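Local coordinates for Peptide/nickel transport system substrate-binding protein (Listeria monocytogenes serotype 1/2a, PDB 5KZT) that binds peptides in the manner of OppA, an extracellular substrate-binding protein that probably hands them to a membrane transporter for uptake, at residues L49-K54 against A59-A64; Y76-R81 against S159-P164; Q228-S233 against L237-T242; D253-N258 against S498-Q503. All coordinates share one frame; numbering follows the deposited sequence.

Contact 1 of 4, residues L49-K54 against A59-A64; sequences LYALDK and AIAGAA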
loop_
_atom_site.group_PDB
_atom_site.type_symbol
_atom_site.label_atom_id
_atom_site.label_comp_id
_atom_site.label_asym_id
_atom_site.label_seq_id
_atom_site.Cartn_x
_atom_site.Cartn_y
_atom_site.Cartn_z
ATOM N N LEU A 49 -17.823 -6.362 -1.094
ATOM C CA LEU A 49 -18.483 -7.668 -1.076
ATOM C C LEU A 49 -17.932 -8.577 0.014
ATOM O O LEU A 49 -18.679 -9.353 0.579
ATOM C CB LEU A 49 -18.375 -8.373 -2.417
ATOM C CG LEU A 49 -19.036 -7.659 -3.586
ATOM C CD1 LEU A 49 -18.598 -8.323 -4.879
ATOM C CD2 LEU A 49 -20.551 -7.658 -3.454
ATOM N N TYR A 50 -16.628 -8.461 0.283
ATOM C CA TYR A 50 -15.937 -9.259 1.287
ATOM C C TYR A 50 -15.143 -8.313 2.166
ATOM O O TYR A 50 -14.880 -7.192 1.777
ATOM C CB TYR A 50 -14.982 -10.252 0.626
ATOM C CG TYR A 50 -15.645 -11.498 0.063
ATOM C CD1 TYR A 50 -16.434 -11.443 -1.080
ATOM C CD2 TYR A 50 -15.480 -12.745 0.682
ATOM C CE1 TYR A 50 -17.045 -12.586 -1.589
ATOM C CE2 TYR A 50 -16.085 -13.873 0.183
ATOM C CZ TYR A 50 -16.856 -13.786 -0.953
ATOM O OH TYR A 50 -17.457 -14.928 -1.409
ATOM N N ALA A 51 -14.776 -8.782 3.344
ATOM C CA ALA A 51 -13.851 -8.092 4.206
ATOM C C ALA A 51 -13.062 -9.149 4.989
ATOM O O ALA A 51 -13.625 -10.189 5.352
ATOM C CB ALA A 51 -14.621 -7.155 5.131
ATOM N N LEU A 52 -11.770 -8.902 5.232
ATOM C CA LEU A 52 -10.922 -9.839 5.993
ATOM C C LEU A 52 -11.454 -10.042 7.401
ATOM O O LEU A 52 -11.765 -9.079 8.086
ATOM C CB LEU A 52 -9.460 -9.351 6.054
ATOM C CG LEU A 52 -8.583 -9.830 4.884
ATOM C CD1 LEU A 52 -9.284 -9.713 3.551
ATOM C CD2 LEU A 52 -7.221 -9.146 4.864
ATOM N N ASP A 53 -11.569 -11.308 7.798
ATOM C CA ASP A 53 -11.999 -11.694 9.128
ATOM C C ASP A 53 -10.814 -11.757 10.106
ATOM O O ASP A 53 -9.672 -11.448 9.752
ATOM C CB ASP A 53 -12.789 -13.023 9.085
ATOM C CG ASP A 53 -11.915 -14.251 8.801
ATOM O OD1 ASP A 53 -10.671 -14.166 8.865
ATOM O OD2 ASP A 53 -12.495 -15.319 8.515
ATOM N N LYS A 54 -11.098 -12.163 11.340
ATOM C CA LYS A 54 -10.087 -12.194 12.389
ATOM C C LYS A 54 -8.887 -13.101 12.085
ATOM O O LYS A 54 -7.817 -12.897 12.637
ATOM C CB LYS A 54 -10.719 -12.597 13.731
ATOM C CG LYS A 54 -11.192 -14.042 13.806
ATOM C CD LYS A 54 -11.497 -14.409 15.258
ATOM C CE LYS A 54 -11.535 -15.907 15.465
ATOM N NZ LYS A 54 -12.776 -16.480 14.900
ATOM N N ALA A 59 -14.105 -12.799 4.081
ATOM C CA ALA A 59 -15.409 -13.331 4.456
ATOM C C ALA A 59 -16.478 -12.412 3.874
ATOM O O ALA A 59 -16.272 -11.197 3.738
ATOM C CB ALA A 59 -15.525 -13.396 5.963
ATOM N N ILE A 60 -17.635 -12.974 3.552
ATOM C CA ILE A 60 -18.701 -12.163 2.999
ATOM C C ILE A 60 -19.041 -10.993 3.928
ATOM O O ILE A 60 -19.057 -11.142 5.154
ATOM C CB ILE A 60 -19.958 -12.984 2.606
ATOM C CG1 ILE A 60 -20.580 -13.710 3.800
ATOM C CG2 ILE A 60 -19.598 -13.945 1.491
ATOM C CD1 ILE A 60 -21.878 -14.409 3.455
ATOM N N ALA A 61 -19.222 -9.824 3.317
ATOM C CA ALA A 61 -19.555 -8.577 4.007
ATOM C C ALA A 61 -20.770 -7.959 3.310
ATOM O O ALA A 61 -21.884 -8.146 3.786
ATOM C CB ALA A 61 -18.367 -7.634 4.020
ATOM N N GLY A 62 -20.583 -7.291 2.163
ATOM C CA GLY A 62 -21.706 -6.763 1.381
ATOM C C GLY A 62 -22.511 -7.853 0.685
ATOM O O GLY A 62 -23.672 -7.632 0.309
ATOM N N ALA A 63 -21.898 -9.022 0.502
ATOM C CA ALA A 63 -22.570 -10.162 -0.089
ATOM C C ALA A 63 -23.366 -10.838 1.000
ATOM O O ALA A 63 -22.835 -11.064 2.092
ATOM C CB ALA A 63 -21.547 -11.122 -0.673
ATOM N N ALA A 64 -24.636 -11.147 0.707
ATOM C CA ALA A 64 -25.561 -11.736 1.678
ATOM C C ALA A 64 -25.272 -13.201 1.967
ATOM O O ALA A 64 -25.609 -13.687 3.033
ATOM C CB ALA A 64 -27.009 -11.579 1.214
#

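Contact 2 of 4, residues Y76-R81 against S159-P164; sequences YTIKLR and SLFAFP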
loop_
_atom_site.group_PDB
_atom_site.type_symbol
_atom_site.label_atom_id
_atom_site.label_comp_id
_atom_site.label_asym_id
_atom_site.label_seq_id
_atom_site.Cartn_x
_atom_site.Cartn_y
_atom_site.Cartn_z
ATOM N N TYR A 76 -19.268 -15.614 -11.328
ATOM C CA TYR A 76 -19.690 -15.512 -9.941
ATOM C C TYR A 76 -21.042 -14.803 -9.880
ATOM O O TYR A 76 -21.170 -13.651 -10.303
ATOM C CB TYR A 76 -18.642 -14.722 -9.132
ATOM C CG TYR A 76 -17.350 -15.482 -8.816
ATOM C CD1 TYR A 76 -16.487 -15.893 -9.827
ATOM C CD2 TYR A 76 -16.982 -15.759 -7.503
ATOM C CE1 TYR A 76 -15.313 -16.572 -9.540
ATOM C CE2 TYR A 76 -15.809 -16.444 -7.211
ATOM C CZ TYR A 76 -14.985 -16.846 -8.242
ATOM O OH TYR A 76 -13.821 -17.521 -7.991
ATOM N N THR A 77 -22.049 -15.486 -9.349
ATOM C CA THR A 77 -23.394 -14.911 -9.160
ATOM C C THR A 77 -23.579 -14.619 -7.662
ATOM O O THR A 77 -23.586 -15.537 -6.843
ATOM C CB THR A 77 -24.478 -15.868 -9.676
ATOM O OG1 THR A 77 -24.184 -16.229 -11.042
ATOM C CG2 THR A 77 -25.857 -15.218 -9.621
ATOM N N ILE A 78 -23.717 -13.343 -7.325
ATOM C CA ILE A 78 -23.565 -12.853 -5.949
ATOM C C ILE A 78 -24.818 -12.124 -5.503
ATOM O O ILE A 78 -25.217 -11.165 -6.142
ATOM C CB ILE A 78 -22.378 -11.888 -5.833
ATOM C CG1 ILE A 78 -21.075 -12.591 -6.267
ATOM C CG2 ILE A 78 -22.228 -11.377 -4.405
ATOM C CD1 ILE A 78 -19.892 -11.672 -6.471
ATOM N N LYS A 79 -25.430 -12.585 -4.420
ATOM C CA LYS A 79 -26.592 -11.938 -3.838
ATOM C C LYS A 79 -26.081 -10.920 -2.837
ATOM O O LYS A 79 -25.158 -11.202 -2.090
ATOM C CB LYS A 79 -27.516 -12.957 -3.164
ATOM C CG LYS A 79 -28.103 -13.933 -4.167
ATOM C CD LYS A 79 -28.959 -14.990 -3.514
ATOM C CE LYS A 79 -30.244 -14.415 -2.958
ATOM N NZ LYS A 79 -31.361 -15.336 -3.283
ATOM N N LEU A 80 -26.687 -9.739 -2.844
ATOM C CA LEU A 80 -26.268 -8.634 -1.985
ATOM C C LEU A 80 -27.179 -8.499 -0.773
ATOM O O LEU A 80 -28.345 -8.861 -0.830
ATOM C CB LEU A 80 -26.289 -7.334 -2.773
ATOM C CG LEU A 80 -25.417 -7.299 -4.020
ATOM C CD1 LEU A 80 -25.584 -5.964 -4.727
ATOM C CD2 LEU A 80 -23.965 -7.549 -3.638
ATOM N N ARG A 81 -26.640 -7.946 0.316
ATOM C CA ARG A 81 -27.445 -7.668 1.503
ATOM C C ARG A 81 -28.582 -6.703 1.160
ATOM O O ARG A 81 -28.356 -5.657 0.569
ATOM C CB ARG A 81 -26.581 -7.065 2.619
ATOM C CG ARG A 81 -25.587 -8.035 3.235
ATOM C CD ARG A 81 -25.197 -7.582 4.627
ATOM N NE ARG A 81 -26.293 -7.825 5.556
ATOM C CZ ARG A 81 -26.455 -8.934 6.283
ATOM N NH1 ARG A 81 -25.577 -9.943 6.228
ATOM N NH2 ARG A 81 -27.500 -9.019 7.111
ATOM N N SER A 159 -9.971 -11.677 -2.181
ATOM C CA SER A 159 -9.097 -10.614 -1.632
ATOM C C SER A 159 -9.260 -9.301 -2.410
ATOM O O SER A 159 -9.256 -8.204 -1.831
ATOM C CB SER A 159 -7.632 -11.052 -1.620
ATOM O OG SER A 159 -7.416 -12.217 -0.838
ATOM N N LEU A 160 -9.430 -9.418 -3.730
ATOM C CA LEU A 160 -9.774 -8.230 -4.532
ATOM C C LEU A 160 -11.123 -7.662 -4.102
ATOM O O LEU A 160 -11.247 -6.442 -3.909
ATOM C CB LEU A 160 -9.744 -8.510 -6.033
ATOM C CG LEU A 160 -8.392 -9.002 -6.581
ATOM C CD1 LEU A 160 -8.451 -9.327 -8.069
ATOM C CD2 LEU A 160 -7.286 -7.977 -6.336
ATOM N N PHE A 161 -12.117 -8.528 -3.914
ATOM C CA PHE A 161 -13.450 -8.074 -3.462
ATOM C C PHE A 161 -13.388 -7.369 -2.088
ATOM O O PHE A 161 -14.229 -6.549 -1.769
ATOM C CB PHE A 161 -14.424 -9.239 -3.349
ATOM C CG PHE A 161 -14.786 -9.911 -4.643
ATOM C CD1 PHE A 161 -14.628 -9.290 -5.893
ATOM C CD2 PHE A 161 -15.346 -11.184 -4.605
ATOM C CE1 PHE A 161 -15.000 -9.944 -7.061
ATOM C CE2 PHE A 161 -15.726 -11.829 -5.779
ATOM C CZ PHE A 161 -15.554 -11.205 -7.000
ATOM N N ALA A 162 -12.383 -7.696 -1.290
ATOM C CA ALA A 162 -12.138 -7.041 -0.015
ATOM C C ALA A 162 -11.242 -5.786 -0.110
ATOM O O ALA A 162 -10.905 -5.187 0.915
ATOM C CB ALA A 162 -11.511 -8.049 0.933
ATOM N N PHE A 163 -10.860 -5.386 -1.317
ATOM C CA PHE A 163 -9.922 -4.283 -1.498
ATOM C C PHE A 163 -10.684 -3.014 -1.916
ATOM O O PHE A 163 -11.601 -3.090 -2.729
ATOM C CB PHE A 163 -8.862 -4.671 -2.533
ATOM C CG PHE A 163 -7.695 -3.747 -2.559
ATOM C CD1 PHE A 163 -6.717 -3.828 -1.569
ATOM C CD2 PHE A 163 -7.583 -2.756 -3.538
ATOM C CE1 PHE A 163 -5.649 -2.943 -1.563
ATOM C CE2 PHE A 163 -6.507 -1.880 -3.538
ATOM C CZ PHE A 163 -5.543 -1.972 -2.539
ATOM N N PRO A 164 -10.318 -1.839 -1.364
ATOM C CA PRO A 164 -11.160 -0.651 -1.579
ATOM C C PRO A 164 -11.547 -0.259 -3.020
ATOM O O PRO A 164 -12.640 0.251 -3.223
ATOM C CB PRO A 164 -10.354 0.455 -0.900
ATOM C CG PRO A 164 -9.799 -0.253 0.274
ATOM C CD PRO A 164 -9.321 -1.566 -0.311
#

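Contact 3 of 4, residues Q228-S233 against L237-T242; sequences QVVQDS and LNLYNT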
loop_
_atom_site.group_PDB
_atom_site.type_symbol
_atom_site.label_atom_id
_atom_site.label_comp_id
_atom_site.label_asym_id
_atom_site.label_seq_id
_atom_site.Cartn_x
_atom_site.Cartn_y
_atom_site.Cartn_z
ATOM N N GLN A 228 -4.895 11.822 15.203
ATOM C CA GLN A 228 -4.085 13.030 14.989
ATOM C C GLN A 228 -2.758 12.664 14.346
ATOM O O GLN A 228 -2.186 11.603 14.600
ATOM C CB GLN A 228 -3.887 13.805 16.282
ATOM C CG GLN A 228 -3.175 13.039 17.366
ATOM C CD GLN A 228 -3.053 13.834 18.644
ATOM O OE1 GLN A 228 -2.374 14.860 18.688
ATOM N NE2 GLN A 228 -3.687 13.353 19.699
ATOM N N VAL A 229 -2.268 13.557 13.505
ATOM C CA VAL A 229 -0.972 13.384 12.883
ATOM C C VAL A 229 0.158 13.702 13.857
ATOM O O VAL A 229 0.186 14.770 14.462
ATOM C CB VAL A 229 -0.859 14.233 11.609
ATOM C CG1 VAL A 229 0.539 14.131 11.016
ATOM C CG2 VAL A 229 -1.906 13.765 10.612
ATOM N N VAL A 230 1.074 12.753 14.021
ATOM C CA VAL A 230 2.267 12.915 14.880
ATOM C C VAL A 230 3.429 12.352 14.083
ATOM O O VAL A 230 3.334 11.251 13.578
ATOM C CB VAL A 230 2.165 12.132 16.212
ATOM C CG1 VAL A 230 3.432 12.344 17.047
ATOM C CG2 VAL A 230 0.935 12.567 17.010
ATOM N N GLN A 231 4.510 13.108 13.972
ATOM C CA GLN A 231 5.603 12.752 13.069
ATOM C C GLN A 231 6.949 12.638 13.756
ATOM O O GLN A 231 7.999 12.680 13.092
ATOM C CB GLN A 231 5.671 13.793 11.973
ATOM C CG GLN A 231 4.375 13.872 11.191
ATOM C CD GLN A 231 4.531 14.708 9.957
ATOM O OE1 GLN A 231 4.833 15.895 10.056
ATOM N NE2 GLN A 231 4.372 14.089 8.783
ATOM N N ASP A 232 6.924 12.543 15.081
ATOM C CA ASP A 232 8.118 12.257 15.839
ATOM C C ASP A 232 7.739 11.507 17.118
ATOM O O ASP A 232 6.723 11.798 17.759
ATOM C CB ASP A 232 8.921 13.532 16.107
ATOM C CG ASP A 232 8.401 14.324 17.275
ATOM O OD1 ASP A 232 7.465 15.111 17.057
ATOM O OD2 ASP A 232 8.927 14.154 18.406
ATOM N N SER A 233 8.562 10.532 17.466
ATOM C CA SER A 233 8.248 9.599 18.537
ATOM C C SER A 233 8.201 10.255 19.910
ATOM O O SER A 233 7.483 9.797 20.794
ATOM C CB SER A 233 9.265 8.459 18.534
ATOM O OG SER A 233 9.105 7.683 17.366
ATOM N N LEU A 237 5.186 9.828 22.337
ATOM C CA LEU A 237 5.423 9.225 23.648
ATOM C C LEU A 237 4.870 10.082 24.799
ATOM O O LEU A 237 4.233 9.561 25.720
ATOM C CB LEU A 237 6.923 8.947 23.836
ATOM C CG LEU A 237 7.340 8.028 24.979
ATOM C CD1 LEU A 237 6.525 6.735 24.996
ATOM C CD2 LEU A 237 8.824 7.725 24.848
ATOM N N ASN A 238 5.095 11.395 24.737
ATOM C CA ASN A 238 4.536 12.296 25.731
ATOM C C ASN A 238 2.995 12.242 25.759
ATOM O O ASN A 238 2.385 12.293 26.821
ATOM C CB ASN A 238 5.013 13.720 25.484
ATOM C CG ASN A 238 4.364 14.706 26.414
ATOM O OD1 ASN A 238 4.633 14.696 27.612
ATOM N ND2 ASN A 238 3.480 15.535 25.887
ATOM N N LEU A 239 2.377 12.148 24.585
ATOM C CA LEU A 239 0.920 12.060 24.495
ATOM C C LEU A 239 0.419 10.729 25.096
ATOM O O LEU A 239 -0.587 10.704 25.814
ATOM C CB LEU A 239 0.468 12.216 23.046
ATOM C CG LEU A 239 0.632 13.603 22.412
ATOM C CD1 LEU A 239 0.309 13.535 20.933
ATOM C CD2 LEU A 239 -0.252 14.645 23.094
ATOM N N TYR A 240 1.149 9.651 24.833
ATOM C CA TYR A 240 0.860 8.338 25.403
ATOM C C TYR A 240 0.983 8.345 26.942
ATOM O O TYR A 240 0.129 7.808 27.629
ATOM C CB TYR A 240 1.797 7.300 24.798
ATOM C CG TYR A 240 1.567 5.872 25.239
ATOM C CD1 TYR A 240 2.190 5.354 26.367
ATOM C CD2 TYR A 240 0.743 5.020 24.496
ATOM C CE1 TYR A 240 1.989 4.036 26.766
ATOM C CE2 TYR A 240 0.536 3.700 24.887
ATOM C CZ TYR A 240 1.149 3.225 26.027
ATOM O OH TYR A 240 0.952 1.914 26.370
ATOM N N ASN A 241 2.046 8.958 27.461
ATOM C CA ASN A 241 2.286 9.013 28.914
ATOM C C ASN A 241 1.375 9.961 29.655
ATOM O O ASN A 241 1.274 9.855 30.877
ATOM C CB ASN A 241 3.726 9.438 29.200
ATOM C CG ASN A 241 4.732 8.401 28.772
ATOM O OD1 ASN A 241 4.450 7.221 28.778
ATOM N ND2 ASN A 241 5.920 8.845 28.404
ATOM N N THR A 242 0.763 10.912 28.941
ATOM C CA THR A 242 -0.257 11.799 29.510
ATOM C C THR A 242 -1.676 11.348 29.153
ATOM O O THR A 242 -2.607 12.110 29.337
ATOM C CB THR A 242 -0.019 13.282 29.128
ATOM O OG1 THR A 242 0.050 13.435 27.709
ATOM C CG2 THR A 242 1.263 13.771 29.738
#

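Contact 4 of 4, residues D253-N258 against S498-Q503; sequences DYAAQN and STAYLQ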
loop_
_atom_site.group_PDB
_atom_site.type_symbol
_atom_site.label_atom_id
_atom_site.label_comp_id
_atom_site.label_asym_id
_atom_site.label_seq_id
_atom_site.Cartn_x
_atom_site.Cartn_y
_atom_site.Cartn_z
ATOM N N ASP A 253 16.002 5.223 18.531
ATOM C CA ASP A 253 16.284 5.105 19.966
ATOM C C ASP A 253 15.038 5.033 20.856
ATOM O O ASP A 253 15.094 4.440 21.924
ATOM C CB ASP A 253 17.214 6.234 20.438
ATOM C CG ASP A 253 18.538 6.224 19.717
ATOM O OD1 ASP A 253 19.089 5.125 19.477
ATOM O OD2 ASP A 253 19.032 7.319 19.371
ATOM N N TYR A 254 13.925 5.620 20.434
ATOM C CA TYR A 254 12.687 5.495 21.196
ATOM C C TYR A 254 12.166 4.047 21.243
ATOM O O TYR A 254 11.589 3.628 22.243
ATOM C CB TYR A 254 11.601 6.420 20.652
ATOM C CG TYR A 254 11.849 7.868 20.948
ATOM C CD1 TYR A 254 11.487 8.410 22.186
ATOM C CD2 TYR A 254 12.439 8.710 20.005
ATOM C CE1 TYR A 254 11.704 9.748 22.477
ATOM C CE2 TYR A 254 12.654 10.055 20.285
ATOM C CZ TYR A 254 12.285 10.562 21.525
ATOM O OH TYR A 254 12.493 11.887 21.827
ATOM N N ALA A 255 12.358 3.294 20.165
ATOM C CA ALA A 255 11.992 1.879 20.155
ATOM C C ALA A 255 12.942 1.120 21.082
ATOM O O ALA A 255 12.501 0.389 21.986
ATOM C CB ALA A 255 12.065 1.314 18.753
ATOM N N ALA A 256 14.245 1.323 20.864
ATOM C CA ALA A 256 15.276 0.627 21.619
ATOM C C ALA A 256 15.172 0.891 23.115
ATOM O O ALA A 256 15.387 -0.021 23.908
ATOM C CB ALA A 256 16.653 1.005 21.110
ATOM N N GLN A 257 14.821 2.123 23.486
ATOM C CA GLN A 257 14.638 2.503 24.903
ATOM C C GLN A 257 13.363 1.960 25.551
ATOM O O GLN A 257 13.232 1.997 26.781
ATOM C CB GLN A 257 14.621 4.024 25.061
ATOM C CG GLN A 257 15.972 4.669 24.954
ATOM C CD GLN A 257 16.885 4.200 26.043
ATOM O OE1 GLN A 257 17.768 3.358 25.808
ATOM N NE2 GLN A 257 16.638 4.671 27.272
ATOM N N ASN A 258 12.422 1.502 24.740
ATOM C CA ASN A 258 11.145 1.010 25.249
ATOM C C ASN A 258 10.882 -0.460 24.913
ATOM O O ASN A 258 9.827 -0.981 25.260
ATOM C CB ASN A 258 10.031 1.936 24.767
ATOM C CG ASN A 258 10.058 3.262 25.500
ATOM O OD1 ASN A 258 9.634 3.336 26.654
ATOM N ND2 ASN A 258 10.639 4.277 24.890
ATOM N N SER A 498 8.994 -3.843 9.864
ATOM C CA SER A 498 8.175 -4.011 11.069
ATOM C C SER A 498 8.012 -2.641 11.716
ATOM O O SER A 498 8.797 -1.728 11.443
ATOM C CB SER A 498 8.808 -5.005 12.047
ATOM O OG SER A 498 8.642 -6.346 11.605
ATOM N N THR A 499 6.993 -2.507 12.572
ATOM C CA THR A 499 6.661 -1.244 13.213
ATOM C C THR A 499 6.527 -1.506 14.712
ATOM O O THR A 499 5.916 -2.497 15.121
ATOM C CB THR A 499 5.349 -0.652 12.656
ATOM O OG1 THR A 499 5.434 -0.552 11.230
ATOM C CG2 THR A 499 5.093 0.725 13.225
ATOM N N ALA A 500 7.154 -0.664 15.520
ATOM C CA ALA A 500 7.101 -0.800 16.986
ATOM C C ALA A 500 6.182 0.265 17.564
ATOM O O ALA A 500 6.133 1.398 17.075
ATOM C CB ALA A 500 8.485 -0.686 17.589
ATOM N N TYR A 501 5.488 -0.109 18.632
ATOM C CA TYR A 501 4.536 0.753 19.317
ATOM C C TYR A 501 4.594 0.509 20.808
ATOM O O TYR A 501 4.988 -0.576 21.255
ATOM C CB TYR A 501 3.089 0.451 18.917
ATOM C CG TYR A 501 2.712 0.590 17.462
ATOM C CD1 TYR A 501 2.875 -0.466 16.584
ATOM C CD2 TYR A 501 2.124 1.757 16.988
ATOM C CE1 TYR A 501 2.502 -0.362 15.242
ATOM C CE2 TYR A 501 1.747 1.886 15.654
ATOM C CZ TYR A 501 1.929 0.817 14.788
ATOM O OH TYR A 501 1.550 0.938 13.472
ATOM N N LEU A 502 4.203 1.521 21.575
ATOM C CA LEU A 502 3.613 1.268 22.876
ATOM C C LEU A 502 2.122 1.216 22.637
ATOM O O LEU A 502 1.591 2.039 21.888
ATOM C CB LEU A 502 3.951 2.350 23.892
ATOM C CG LEU A 502 5.385 2.450 24.400
ATOM C CD1 LEU A 502 5.420 3.397 25.595
ATOM C CD2 LEU A 502 5.965 1.098 24.795
ATOM N N GLN A 503 1.453 0.238 23.253
ATOM C CA GLN A 503 0.022 0.029 23.081
ATOM C C GLN A 503 -0.616 -0.231 24.426
ATOM O O GLN A 503 -0.221 -1.172 25.097
ATOM C CB GLN A 503 -0.215 -1.176 22.175
ATOM C CG GLN A 503 -1.677 -1.421 21.836
ATOM C CD GLN A 503 -1.852 -2.573 20.857
ATOM O OE1 GLN A 503 -1.386 -2.513 19.721
ATOM N NE2 GLN A 503 -2.512 -3.634 21.304
#

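Contact 1 of 4, residues L49-K54 against A59-A64
Leu49 O is gripped by two backbone donors from 59-64. Ala61 N binds it at 2.8 Å and comes in from above the carbonyl plane. Ala63 N reaches the same oxygen, Leu49 O, at 3.2 Å, closer to that plane. The turn at 61-63 thus wraps around a single acceptor. Farther along, Ala51 and Ala59 form a hydrogen-bonded antiparallel pair. Ala51 N donates to Ala59 O (2.9 Å), in the carbonyl plane. Ala59 N returns a bond to Ala51 O, also at 2.9 Å. Ala59 O lies 3.1 Å from Tyr50 CA as well, a CA-H...O contact.

Tyr50 and Ile60 are the non-hydrogen-bonded pair. Ile60 CG2 sits over one face of the Tyr50 ring, 4.1 Å from its centroid, in a CH-pi contact. Tyr50 CG lies beside the backbone N, anti to the carbonyl carbon (chi1 -79°), which brings the ring over Ile60. Away from that ring, Ala51 CB meets Ala61 CB at 3.9 Å. Asp53 OD1 accepts from Ile57 N inside the connecting loop. Two paired strands, 50-52 and 58-60, joined by a short connecting turn make this a classic beta hairpin.

Contact 2 of 4, residues Y76-R81 against S159-P164
Phe161 of helix 157-161 reaches to Tyr76 and Ile78 on strand 75-79. All three side chains are buried, and no hydrogen bond links the two segments.

The apolar contacts come first. Phe161 CE2 is the atom that does the touching in both. Phe161 CG lies beside the backbone N (chi1 -66°), which directs the ring to the strand. Phe161 CE2 lies 4.2 Å from Ile78 CD1, the end of the longer branch of that side chain. It lies 4.5 Å from Tyr76 CD2, which sits at the edge of the Phe161 ring, near its plane. Tyr76 and Ile78 are two apart on the strand, so both point to the same side, toward the helix. The contact is light: the nearest CA atoms, Ile78 and Phe161, are 11.5 Å apart, and the ring bridges much of that gap. Trp101 of helix 94-105 and Leu49 also pack on Phe161.

Backbone hydrogen bonds hold each partner separately. Phe163 N binds Leu160 O at 2.8 Å. On the strand, Tyr76 pairs with Val148 and Ile78 with Leu146.

This is helix-on-sheet packing, a short helix against one face of a four-stranded antiparallel sheet, consistent with the additional domain (Ib) of OppA-like binding proteins.

Contact 3 of 4, residues Q228-S233 against L237-T242
Gln228 meets Leu239 at the start of the segment, near the end of strand 224-229. Its CG lies between the backbone N and the carbonyl carbon (chi1 61°), and the chain then runs extended toward the helix. The amide end comes against the methyl CD1 of Leu239, with Gln228 OE1 3.7 Å from that carbon. This is van der Waals contact of an amide with a methyl.

Val230 is the next to touch. Its CG2 branch stands beside the backbone N and meets Leu239 CD1 tip to tip at 4.1 Å. One leucine methyl therefore serves both residues. Gln231 NE2 binds Ser22 O.

Asp232 is the N-cap of helix 233-241. Its side chain caps a backbone N of the first turn, and OD1 bonds Thr235 OG1. Ser233 opens the first turn. Its carbonyl O accepts from Leu237 N at 2.8 Å, with an N-H...O angle of 154°, a regular i to i+4 helix bond. At the far end Asn238 O takes two donors from one residue, Thr242 N at 3.0 Å and Thr242 OG1 at 2.7 Å, from opposite faces of its plane.

The helix thus folds back beside the strand that leads into it. Leu237 packs on Tyr254 of helix 252-256 and on Leu502 of strand 491-503, while Gln228 pairs through its backbone with strand 16-21.

Contact 4 of 4, residues D253-N258 against S498-Q503
Ala255 and Ala500 meet in a buried helix-on-sheet contact, where the short helix 252-256 lies against the long strand 491-503. No hydrogen bond crosses between the segments. The two methyls are 4.3 Å apart, Ala255 CB to Ala500 CB. Such small side chains let the backbones come close, with the CA atoms of Ala255 and Ala500 6.4 Å apart.

The second touch lies two residues along the strand, on the same face. Leu502 CD2 reaches Asn258 CB at 4.2 Å. The leucine CG stands beside its backbone N (chi1 -70°), which lets the CD2 branch reach Asn258 CB.

Asn258 meets the leucine with its CB alone. Its amide turns back to the preceding turn, where ND2 donates to Tyr254 O at 2.9 Å. That bond is nearly straight, 169° at the hydrogen, and lies in the planes of both the carbonyl and the amide, which fixes the rotation of the side chain. Asn258 N also binds Ala255 O at 3.0 Å.

Leu250 of strand 247-250 packs on Ala255, Asn258 and Leu502. Ala500 and Leu502 pair through their backbones with Leu250 and Thr248. The strand also pairs with strand 264-277. A short helix thus packs on one face of a mixed sheet whose long strands 264-277 and 491-503 are consistent with the inter-lobe crossing of the periplasmic-binding-protein fold.

Overall arrangement
The four contacts form two touching pairs in separate regions of the chain. Contacts 1 and 2 have centres 7 Å apart, and backbone bonds such as Ala64 N to Lys79 O (2.8 Å) join them. Contacts 3 and 4 have centres 12 Å apart and meet by packing, with Leu237 CD1 3.6 Å from Leu502 CD1. The centres of contacts 1 and 3 are about 34 Å apart. Contacts 2 and 4 are buried and apolar in the atoms that meet, with no hydrogen bond across. Each sets residues of or next to a short helix on a strand. Contact 1 is partly buried and rests mainly on backbone bonds. Contact 3 lies at the surface and mixes one helix bond with loose side-chain touches.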